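Local coordinates for arylamine n-acetyltransferase NAT (Mycobacterium tuberculosis, PDB 4BGF), which catalyses transfer of an acetyl group from acetyl-coenzyme A to arylamines, probably by way of an acetylated cysteine as in other arylamine N-acetyltransferases, at residues L22-S33 with V128-P138; Y86-V95 with P106-F117. All coordinates share one frame; numbering follows the deposited sequence.

Contact 1. Residues L22-S33 with V128-P138; sequences LDVLQDLVTVHS and VGFGGQTPTSP
Pro138 lies against helix 22-35 between Leu25 and Gln26 and has more surface buried here than any other residue. Its CG meets CD2 of Leu25 at 3.6 Å, the two side chains running past each other in opposite directions, while its CD rests 3.7 Å from CA of Gln26. A proline suits the place, its compact ring packing on the helix with no amide N-H to satisfy.

Val128 fills the other end. Its CG1 faces CG2 of Val29 at 4.1 Å, and CG1 of Val29 lies 3.5 Å from Thr136 O. Val128 CG2 comes within 3.2 Å of NE2 of His32, whose imidazole is held by Tyr8 on ND1 and His73 on NE2. The helix thus packs on the loop joining strands 124-126 and 139-140, directly after Asp127, the probable triad aspartate.

Gln26 is the polar complement. Its chain bends at chi2 (74°), so both ends of the amide are used: NE2 donates to Thr136 O at 3.2 Å, and OE1 accepts from Ser137 OG at 3.1 Å on a lone pair. Ser137 OG also bonds to Thr150 N. The two bonds fix the rotation of the amide beside the Pro138 ring.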
loop_
_atom_site.group_PDB
_atom_site.type_symbol
_atom_site.label_atom_id
_atom_site.label_comp_id
_atom_site.label_asym_id
_atom_site.label_seq_id
_atom_site.Cartn_x
_atom_site.Cartn_y
_atom_site.Cartn_z
ATOM N N LEU A 22 10.122 -15.090 -10.177
ATOM C CA LEU A 22 9.637 -14.946 -8.803
ATOM C C LEU A 22 10.520 -14.064 -7.903
ATOM O O LEU A 22 10.011 -13.228 -7.151
ATOM C CB LEU A 22 9.518 -16.330 -8.164
ATOM C CG LEU A 22 9.040 -16.424 -6.714
ATOM C CD1 LEU A 22 7.764 -15.612 -6.454
ATOM C CD2 LEU A 22 8.771 -17.859 -6.428
ATOM N N ASP A 23 11.836 -14.249 -7.983
ATOM C CA ASP A 23 12.766 -13.552 -7.098
ATOM C C ASP A 23 12.921 -12.083 -7.407
ATOM O O ASP A 23 13.125 -11.263 -6.519
ATOM C CB ASP A 23 14.110 -14.205 -7.184
ATOM C CG ASP A 23 13.994 -15.661 -7.126
ATOM O OD1 ASP A 23 13.784 -16.270 -8.203
ATOM O OD2 ASP A 23 14.027 -16.168 -5.991
ATOM N N VAL A 24 12.833 -11.741 -8.671
ATOM C CA VAL A 24 12.705 -10.350 -9.000
ATOM C C VAL A 24 11.372 -9.803 -8.434
ATOM O O VAL A 24 11.301 -8.661 -8.010
ATOM C CB VAL A 24 12.825 -10.174 -10.508
ATOM C CG1 VAL A 24 12.474 -8.775 -10.912
ATOM C CG2 VAL A 24 14.235 -10.500 -10.920
ATOM N N LEU A 25 10.330 -10.619 -8.395
ATOM C CA LEU A 25 9.069 -10.138 -7.889
ATOM C C LEU A 25 9.223 -9.883 -6.384
ATOM O O LEU A 25 8.782 -8.868 -5.869
ATOM C CB LEU A 25 7.931 -11.121 -8.199
ATOM C CG LEU A 25 6.528 -10.720 -7.734
ATOM C CD1 LEU A 25 5.992 -9.511 -8.495
ATOM C CD2 LEU A 25 5.588 -11.897 -7.832
ATOM N N GLN A 26 9.884 -10.801 -5.696
ATOM C CA GLN A 26 10.112 -10.661 -4.264
ATOM C C GLN A 26 10.977 -9.420 -3.939
ATOM O O GLN A 26 10.649 -8.657 -3.035
ATOM C CB GLN A 26 10.742 -11.960 -3.723
ATOM C CG GLN A 26 11.406 -11.887 -2.347
ATOM C CD GLN A 26 10.430 -11.819 -1.195
ATOM O OE1 GLN A 26 10.155 -12.806 -0.535
ATOM N NE2 GLN A 26 9.923 -10.643 -0.937
ATOM N N ASP A 27 12.065 -9.217 -4.685
ATOM C CA ASP A 27 12.996 -8.108 -4.446
ATOM C C ASP A 27 12.392 -6.731 -4.718
ATOM O O ASP A 27 12.716 -5.733 -4.057
ATOM C CB ASP A 27 14.257 -8.269 -5.309
ATOM C CG ASP A 27 15.075 -9.500 -4.937
ATOM O OD1 ASP A 27 14.681 -10.228 -3.996
ATOM O OD2 ASP A 27 16.119 -9.733 -5.586
ATOM N N LEU A 28 11.549 -6.670 -5.734
ATOM C CA LEU A 28 10.953 -5.413 -6.093
ATOM C C LEU A 28 9.987 -4.989 -5.034
ATOM O O LEU A 28 9.960 -3.829 -4.672
ATOM C CB LEU A 28 10.251 -5.517 -7.419
ATOM C CG LEU A 28 11.184 -5.439 -8.604
ATOM C CD1 LEU A 28 10.361 -5.751 -9.808
ATOM C CD2 LEU A 28 11.807 -4.056 -8.715
ATOM N N VAL A 29 9.204 -5.948 -4.546
ATOM C CA VAL A 29 8.254 -5.716 -3.476
ATOM C C VAL A 29 8.950 -5.202 -2.202
ATOM O O VAL A 29 8.505 -4.228 -1.611
ATOM C CB VAL A 29 7.424 -6.997 -3.182
ATOM C CG1 VAL A 29 6.763 -6.944 -1.823
ATOM C CG2 VAL A 29 6.309 -7.189 -4.242
ATOM N N THR A 30 10.028 -5.864 -1.780
ATOM C CA THR A 30 10.781 -5.459 -0.587
ATOM C C THR A 30 11.315 -4.031 -0.676
ATOM O O THR A 30 11.108 -3.241 0.212
ATOM C CB THR A 30 11.989 -6.358 -0.382
ATOM O OG1 THR A 30 12.781 -6.300 -1.564
ATOM C CG2 THR A 30 11.593 -7.804 -0.147
ATOM N N VAL A 31 12.020 -3.716 -1.758
ATOM C CA VAL A 31 12.594 -2.392 -1.956
ATOM C C VAL A 31 11.561 -1.273 -2.220
ATOM O O VAL A 31 11.779 -0.127 -1.859
ATOM C CB VAL A 31 13.605 -2.451 -3.107
ATOM C CG1 VAL A 31 14.350 -1.171 -3.221
ATOM C CG2 VAL A 31 14.615 -3.534 -2.860
ATOM N N HIS A 32 10.458 -1.611 -2.880
ATOM C CA HIS A 32 9.339 -0.705 -3.096
ATOM C C HIS A 32 8.775 -0.315 -1.756
ATOM O O HIS A 32 8.679 0.857 -1.436
ATOM C CB HIS A 32 8.258 -1.412 -3.939
ATOM C CG HIS A 32 7.027 -0.587 -4.195
ATOM N ND1 HIS A 32 6.743 -0.045 -5.431
ATOM C CD2 HIS A 32 5.992 -0.237 -3.387
ATOM C CE1 HIS A 32 5.605 0.618 -5.367
ATOM N NE2 HIS A 32 5.131 0.517 -4.138
ATOM N N SER A 33 8.405 -1.332 -0.981
ATOM C CA SER A 33 7.822 -1.180 0.370
ATOM C C SER A 33 8.669 -0.331 1.296
ATOM O O SER A 33 8.173 0.379 2.169
ATOM C CB SER A 33 7.660 -2.548 1.020
ATOM O OG SER A 33 6.676 -3.290 0.355
ATOM N N VAL A 128 1.309 -3.959 -2.406
ATOM C CA VAL A 128 2.212 -3.008 -1.760
ATOM C C VAL A 128 1.435 -1.757 -1.336
ATOM O O VAL A 128 2.029 -0.710 -1.120
ATOM C CB VAL A 128 3.447 -2.619 -2.668
ATOM C CG1 VAL A 128 4.278 -3.837 -2.979
ATOM C CG2 VAL A 128 3.034 -1.945 -3.996
ATOM N N GLY A 129 0.115 -1.883 -1.201
ATOM C CA GLY A 129 -0.735 -0.728 -1.010
ATOM C C GLY A 129 -1.682 -0.791 0.157
ATOM O O GLY A 129 -2.544 0.062 0.280
ATOM N N PHE A 130 -1.542 -1.802 1.007
ATOM C CA PHE A 130 -2.397 -1.938 2.156
ATOM C C PHE A 130 -1.916 -1.105 3.387
ATOM O O PHE A 130 -2.652 -0.944 4.351
ATOM C CB PHE A 130 -2.595 -3.421 2.492
ATOM C CG PHE A 130 -3.620 -3.656 3.543
ATOM C CD1 PHE A 130 -4.959 -3.436 3.286
ATOM C CD2 PHE A 130 -3.248 -4.072 4.803
ATOM C CE1 PHE A 130 -5.908 -3.616 4.260
ATOM C CE2 PHE A 130 -4.182 -4.267 5.788
ATOM C CZ PHE A 130 -5.529 -4.038 5.518
ATOM N N GLY A 131 -0.722 -0.532 3.329
ATOM C CA GLY A 131 -0.274 0.323 4.405
ATOM C C GLY A 131 0.645 -0.498 5.258
ATOM O O GLY A 131 1.270 -1.420 4.747
ATOM N N GLY A 132 0.696 -0.196 6.552
ATOM C CA GLY A 132 1.671 -0.792 7.454
ATOM C C GLY A 132 1.664 -2.305 7.469
ATOM O O GLY A 132 2.706 -2.905 7.605
ATOM N N GLN A 133 0.499 -2.921 7.281
ATOM C CA GLN A 133 0.362 -4.379 7.361
ATOM C C GLN A 133 0.261 -5.045 5.991
ATOM O O GLN A 133 -0.217 -6.146 5.871
ATOM C CB GLN A 133 -0.875 -4.715 8.208
ATOM C CG GLN A 133 -0.931 -6.114 8.837
ATOM C CD GLN A 133 0.255 -6.421 9.742
ATOM O OE1 GLN A 133 0.863 -7.476 9.644
ATOM N NE2 GLN A 133 0.550 -5.524 10.654
ATOM N N THR A 134 0.713 -4.373 4.962
ATOM C CA THR A 134 0.620 -4.933 3.649
ATOM C C THR A 134 1.588 -6.141 3.653
ATOM O O THR A 134 2.522 -6.183 4.460
ATOM C CB THR A 134 0.903 -3.817 2.621
ATOM O OG1 THR A 134 0.252 -4.075 1.368
ATOM C CG2 THR A 134 2.364 -3.613 2.413
ATOM N N PRO A 135 1.326 -7.172 2.809
ATOM C CA PRO A 135 2.274 -8.300 2.750
ATOM C C PRO A 135 3.599 -7.909 2.100
ATOM O O PRO A 135 3.637 -7.035 1.241
ATOM C CB PRO A 135 1.548 -9.315 1.872
ATOM C CG PRO A 135 0.597 -8.493 1.105
ATOM C CD PRO A 135 0.133 -7.464 2.003
ATOM N N THR A 136 4.676 -8.572 2.495
ATOM C CA THR A 136 6.039 -8.158 2.169
ATOM C C THR A 136 6.708 -9.184 1.221
ATOM O O THR A 136 7.842 -9.011 0.805
ATOM C CB THR A 136 6.840 -7.994 3.493
ATOM O OG1 THR A 136 6.807 -9.228 4.200
ATOM C CG2 THR A 136 6.202 -6.966 4.397
ATOM N N SER A 137 5.982 -10.251 0.881
ATOM C CA SER A 137 6.451 -11.284 -0.042
ATOM C C SER A 137 5.307 -11.599 -0.965
ATOM O O SER A 137 4.155 -11.534 -0.554
ATOM C CB SER A 137 6.844 -12.581 0.685
ATOM O OG SER A 137 7.908 -12.350 1.553
ATOM N N PRO A 138 5.607 -11.950 -2.218
ATOM C CA PRO A 138 4.527 -12.480 -3.049
ATOM C C PRO A 138 3.883 -13.657 -2.353
ATOM O O PRO A 138 4.572 -14.412 -1.676
ATOM C CB PRO A 138 5.253 -12.958 -4.307
ATOM C CG PRO A 138 6.499 -12.143 -4.356
ATOM C CD PRO A 138 6.892 -11.876 -2.937
#

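Contact 2. Residues Y86-V95 with P106-F117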
loop_
_atom_site.group_PDB
_atom_site.type_symbol
_atom_site.label_atom_id
_atom_site.label_comp_id
_atom_site.label_asym_id
_atom_site.label_seq_id
_atom_site.Cartn_x
_atom_site.Cartn_y
_atom_site.Cartn_z
ATOM N N TYR A 86 5.477 -9.425 -16.807
ATOM C CA TYR A 86 4.556 -10.149 -15.925
ATOM C C TYR A 86 3.143 -9.965 -16.471
ATOM O O TYR A 86 2.886 -9.021 -17.196
ATOM C CB TYR A 86 4.611 -9.626 -14.482
ATOM C CG TYR A 86 5.924 -9.819 -13.742
ATOM C CD1 TYR A 86 7.021 -8.983 -13.974
ATOM C CD2 TYR A 86 6.060 -10.803 -12.789
ATOM C CE1 TYR A 86 8.183 -9.124 -13.299
ATOM C CE2 TYR A 86 7.260 -10.959 -12.115
ATOM C CZ TYR A 86 8.309 -10.115 -12.372
ATOM O OH TYR A 86 9.492 -10.273 -11.708
ATOM N N ARG A 87 2.239 -10.881 -16.146
ATOM C CA ARG A 87 0.832 -10.718 -16.490
ATOM C C ARG A 87 0.112 -10.213 -15.275
ATOM O O ARG A 87 0.081 -10.899 -14.276
ATOM C CB ARG A 87 0.206 -12.033 -16.922
ATOM C CG ARG A 87 -1.298 -11.953 -17.137
ATOM C CD ARG A 87 -1.632 -11.757 -18.582
ATOM N NE ARG A 87 -3.030 -12.033 -18.862
ATOM C CZ ARG A 87 -3.603 -13.227 -18.743
ATOM N NH1 ARG A 87 -2.906 -14.284 -18.336
ATOM N NH2 ARG A 87 -4.888 -13.360 -19.032
ATOM N N VAL A 88 -0.474 -9.023 -15.373
ATOM C CA VAL A 88 -1.085 -8.353 -14.229
ATOM C C VAL A 88 -2.602 -8.198 -14.364
ATOM O O VAL A 88 -3.077 -7.537 -15.263
ATOM C CB VAL A 88 -0.472 -6.929 -14.027
ATOM C CG1 VAL A 88 -0.980 -6.267 -12.716
ATOM C CG2 VAL A 88 1.050 -6.953 -14.075
ATOM N N ARG A 89 -3.344 -8.799 -13.437
ATOM C CA ARG A 89 -4.787 -8.631 -13.324
ATOM C C ARG A 89 -5.086 -7.844 -12.051
ATOM O O ARG A 89 -4.684 -8.242 -10.976
ATOM C CB ARG A 89 -5.445 -10.004 -13.251
ATOM C CG ARG A 89 -5.296 -10.841 -14.527
ATOM C CD ARG A 89 -6.216 -12.024 -14.557
ATOM N NE ARG A 89 -5.822 -13.103 -13.653
ATOM C CZ ARG A 89 -4.958 -14.071 -13.956
ATOM N NH1 ARG A 89 -4.359 -14.109 -15.142
ATOM N NH2 ARG A 89 -4.682 -15.015 -13.061
ATOM N N ARG A 90 -5.787 -6.726 -12.154
ATOM C CA ARG A 90 -6.076 -5.938 -10.963
ATOM C C ARG A 90 -7.396 -6.351 -10.288
ATOM O O ARG A 90 -8.427 -6.460 -10.957
ATOM C CB ARG A 90 -6.117 -4.476 -11.352
ATOM C CG ARG A 90 -4.797 -3.978 -11.809
ATOM C CD ARG A 90 -4.935 -2.699 -12.565
ATOM N NE ARG A 90 -3.656 -2.189 -13.052
ATOM C CZ ARG A 90 -2.730 -1.603 -12.303
ATOM N NH1 ARG A 90 -2.885 -1.467 -11.002
ATOM N NH2 ARG A 90 -1.636 -1.160 -12.860
ATOM N N PHE A 91 -7.353 -6.531 -8.956
ATOM C CA PHE A 91 -8.496 -6.989 -8.150
ATOM C C PHE A 91 -9.006 -5.896 -7.225
ATOM O O PHE A 91 -8.244 -5.008 -6.839
ATOM C CB PHE A 91 -8.095 -8.182 -7.262
ATOM C CG PHE A 91 -7.620 -9.390 -8.031
ATOM C CD1 PHE A 91 -8.178 -9.721 -9.271
ATOM C CD2 PHE A 91 -6.609 -10.186 -7.528
ATOM C CE1 PHE A 91 -7.744 -10.826 -9.977
ATOM C CE2 PHE A 91 -6.158 -11.292 -8.228
ATOM C CZ PHE A 91 -6.723 -11.605 -9.458
ATOM N N ALA A 92 -10.295 -5.961 -6.875
ATOM C CA ALA A 92 -10.903 -5.059 -5.893
ATOM C C ALA A 92 -11.080 -5.778 -4.559
ATOM O O ALA A 92 -11.238 -6.988 -4.538
ATOM C CB ALA A 92 -12.224 -4.581 -6.387
ATOM N N ALA A 93 -11.056 -5.046 -3.453
ATOM C CA ALA A 93 -11.218 -5.664 -2.136
ATOM C C ALA A 93 -11.913 -4.769 -1.093
ATOM O O ALA A 93 -11.837 -3.549 -1.161
ATOM C CB ALA A 93 -9.858 -6.091 -1.638
ATOM N N ARG A 94 -12.559 -5.388 -0.108
ATOM C CA ARG A 94 -13.179 -4.658 0.981
ATOM C C ARG A 94 -12.377 -4.929 2.230
ATOM O O ARG A 94 -12.156 -6.074 2.597
ATOM C CB ARG A 94 -14.632 -5.084 1.228
ATOM C CG ARG A 94 -15.511 -5.160 0.006
ATOM C CD ARG A 94 -16.853 -5.652 0.420
ATOM N NE ARG A 94 -17.689 -5.962 -0.722
ATOM C CZ ARG A 94 -18.398 -5.084 -1.425
ATOM N NH1 ARG A 94 -18.400 -3.791 -1.134
ATOM N NH2 ARG A 94 -19.091 -5.525 -2.458
ATOM N N VAL A 95 -11.980 -3.856 2.903
ATOM C CA VAL A 95 -11.145 -3.947 4.086
ATOM C C VAL A 95 -12.021 -4.191 5.311
ATOM O O VAL A 95 -12.828 -3.341 5.678
ATOM C CB VAL A 95 -10.322 -2.654 4.264
ATOM C CG1 VAL A 95 -9.429 -2.742 5.476
ATOM C CG2 VAL A 95 -9.495 -2.397 3.038
ATOM N N PRO A 106 -17.909 -3.022 4.092
ATOM C CA PRO A 106 -17.192 -1.871 3.573
ATOM C C PRO A 106 -17.398 -1.711 2.070
ATOM O O PRO A 106 -17.851 -2.661 1.435
ATOM C CB PRO A 106 -15.744 -2.229 3.864
ATOM C CG PRO A 106 -15.792 -3.223 4.896
ATOM C CD PRO A 106 -16.984 -4.014 4.652
ATOM N N PRO A 107 -17.068 -0.524 1.515
ATOM C CA PRO A 107 -17.063 -0.358 0.061
ATOM C C PRO A 107 -15.825 -1.005 -0.531
ATOM O O PRO A 107 -14.834 -1.159 0.171
ATOM C CB PRO A 107 -17.040 1.167 -0.120
ATOM C CG PRO A 107 -16.381 1.674 1.065
ATOM C CD PRO A 107 -16.815 0.756 2.202
ATOM N N GLN A 108 -15.868 -1.382 -1.801
ATOM C CA GLN A 108 -14.677 -1.950 -2.440
ATOM C C GLN A 108 -13.654 -0.915 -2.779
ATOM O O GLN A 108 -13.533 -0.552 -3.919
ATOM C CB GLN A 108 -15.052 -2.699 -3.694
ATOM C CG GLN A 108 -15.588 -4.049 -3.378
ATOM C CD GLN A 108 -15.968 -4.796 -4.594
ATOM O OE1 GLN A 108 -16.473 -4.218 -5.548
ATOM N NE2 GLN A 108 -15.715 -6.095 -4.589
ATOM N N THR A 109 -12.940 -0.428 -1.779
ATOM C CA THR A 109 -12.051 0.708 -1.947
ATOM C C THR A 109 -10.613 0.287 -1.649
ATOM O O THR A 109 -9.774 1.113 -1.336
ATOM C CB THR A 109 -12.438 1.914 -1.032
ATOM O OG1 THR A 109 -12.534 1.494 0.325
ATOM C CG2 THR A 109 -13.755 2.553 -1.448
ATOM N N HIS A 110 -10.373 -1.017 -1.687
ATOM C CA HIS A 110 -9.032 -1.539 -1.762
ATOM C C HIS A 110 -8.788 -2.265 -3.113
ATOM O O HIS A 110 -9.710 -2.761 -3.740
ATOM C CB HIS A 110 -8.749 -2.457 -0.577
ATOM C CG HIS A 110 -7.338 -2.937 -0.534
ATOM N ND1 HIS A 110 -6.272 -2.075 -0.433
ATOM C CD2 HIS A 110 -6.819 -4.181 -0.628
ATOM C CE1 HIS A 110 -5.152 -2.767 -0.444
ATOM N NE2 HIS A 110 -5.454 -4.044 -0.554
ATOM N N THR A 111 -7.544 -2.273 -3.555
ATOM C CA THR A 111 -7.179 -2.918 -4.778
ATOM C C THR A 111 -5.840 -3.575 -4.545
ATOM O O THR A 111 -4.989 -3.019 -3.852
ATOM C CB THR A 111 -7.129 -1.909 -5.950
ATOM O OG1 THR A 111 -6.962 -2.606 -7.196
ATOM C CG2 THR A 111 -6.027 -0.924 -5.788
ATOM N N LEU A 112 -5.692 -4.785 -5.068
ATOM C CA LEU A 112 -4.434 -5.511 -5.066
ATOM C C LEU A 112 -4.209 -6.101 -6.497
ATOM O O LEU A 112 -4.948 -5.774 -7.426
ATOM C CB LEU A 112 -4.475 -6.631 -4.016
ATOM C CG LEU A 112 -5.560 -7.710 -4.218
ATOM C CD1 LEU A 112 -5.125 -8.990 -3.651
ATOM C CD2 LEU A 112 -6.947 -7.336 -3.651
ATOM N N LEU A 113 -3.219 -6.981 -6.653
ATOM C CA LEU A 113 -2.832 -7.547 -7.959
ATOM C C LEU A 113 -2.774 -9.045 -7.899
ATOM O O LEU A 113 -2.411 -9.601 -6.870
ATOM C CB LEU A 113 -1.436 -7.098 -8.388
ATOM C CG LEU A 113 -1.189 -5.608 -8.302
ATOM C CD1 LEU A 113 0.263 -5.335 -8.675
ATOM C CD2 LEU A 113 -2.193 -4.838 -9.161
ATOM N N GLY A 114 -3.107 -9.689 -9.022
ATOM C CA GLY A 114 -2.856 -11.107 -9.230
ATOM C C GLY A 114 -1.893 -11.272 -10.398
ATOM O O GLY A 114 -2.243 -10.953 -11.524
ATOM N N VAL A 115 -0.694 -11.783 -10.123
ATOM C CA VAL A 115 0.412 -11.735 -11.067
ATOM C C VAL A 115 0.816 -13.150 -11.481
ATOM O O VAL A 115 0.890 -14.034 -10.636
ATOM C CB VAL A 115 1.627 -10.940 -10.455
ATOM C CG1 VAL A 115 2.941 -11.245 -11.149
ATOM C CG2 VAL A 115 1.347 -9.439 -10.485
ATOM N N THR A 116 1.016 -13.361 -12.789
ATOM C CA THR A 116 1.683 -14.558 -13.294
ATOM C C THR A 116 2.915 -14.153 -14.092
ATOM O O THR A 116 3.106 -12.981 -14.402
ATOM C CB THR A 116 0.777 -15.465 -14.151
ATOM O OG1 THR A 116 0.268 -14.736 -15.272
ATOM C CG2 THR A 116 -0.360 -16.000 -13.317
ATOM N N PHE A 117 3.766 -15.136 -14.372
ATOM C CA PHE A 117 5.029 -14.943 -15.080
ATOM C C PHE A 117 5.401 -16.320 -15.624
ATOM O O PHE A 117 4.722 -17.303 -15.312
ATOM C CB PHE A 117 6.141 -14.333 -14.162
ATOM C CG PHE A 117 6.344 -15.064 -12.891
ATOM C CD1 PHE A 117 5.555 -14.796 -11.805
ATOM C CD2 PHE A 117 7.309 -16.026 -12.785
ATOM C CE1 PHE A 117 5.718 -15.479 -10.627
ATOM C CE2 PHE A 117 7.481 -16.717 -11.614
ATOM C CZ PHE A 117 6.679 -16.444 -10.529
HETATM O O HOH W 1 -4.734 -1.671 -8.623
HETATM O O HOH W 2 -12.875 -1.072 2.112
#
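Backbone hydrogen bonds join Arg87, Arg89, Phe91 and Ala93 to Thr116, Gly114, Leu112 and His110, each pair bonded in both directions. Phe91 O takes a further bond from Thr111 OG1 at 2.7 Å, reaching it from the face opposite Leu112 N; with OG1 anti to the backbone N (chi1 -171°), the hydroxyl swings over to the neighbouring strand. Water 1 links the same OG1 to Arg90 NH1, which also bonds to Asn74 O.

Strands 87-95 and 110-116 form an antiparallel pair within a larger sheet, and a classic beta bulge sets Thr109 and His110 opposite Ala93. His110 NE2 bonds to Asp127, and its side chain touches Cys70, consistent with the Cys-His-Asp triad of this enzyme family.

Among apolar contacts, the Phe91 ring comes up obliquely to Gly114, CE2 being 3.5 Å from Gly114 CA; glycine suits the place, its bare CA bringing the ring close to the backbone. Ala93 CB sits at the edge of the His110 ring, 3.7 Å from CD2. Tyr86 CD2 packs on Val115 CG1 at 3.6 Å.

The extended Arg94 stacks its guanidinium on the Gln108 amide, the planes 14° apart, while NH1 donates to Pro106 O at 2.9 Å.

From the N terminus, the chain enters helix 22-35, and residues 128-138 later pack against it, so contact 1 closes a loop with 94 residues between its segments. Contact 2 is nested inside that loop and closes a much shorter one, with ten residues between the strands. The two centres lie about 14 Å apart, yet the contacts touch: the Tyr86 hydroxyl, hydrogen-bonded to Thr21 O, packs beside Val24 and Leu25, and Phe117 meets Leu22, bringing the end of the strand pair where 87-95 starts and 110-116 finishes against the start of the helix. At the start of strand 110-116, Phe130 of the loop meets His110 edge-to-face. Together, the contacts join an N-terminal helix, the sheet and the loop beyond strand 124-126.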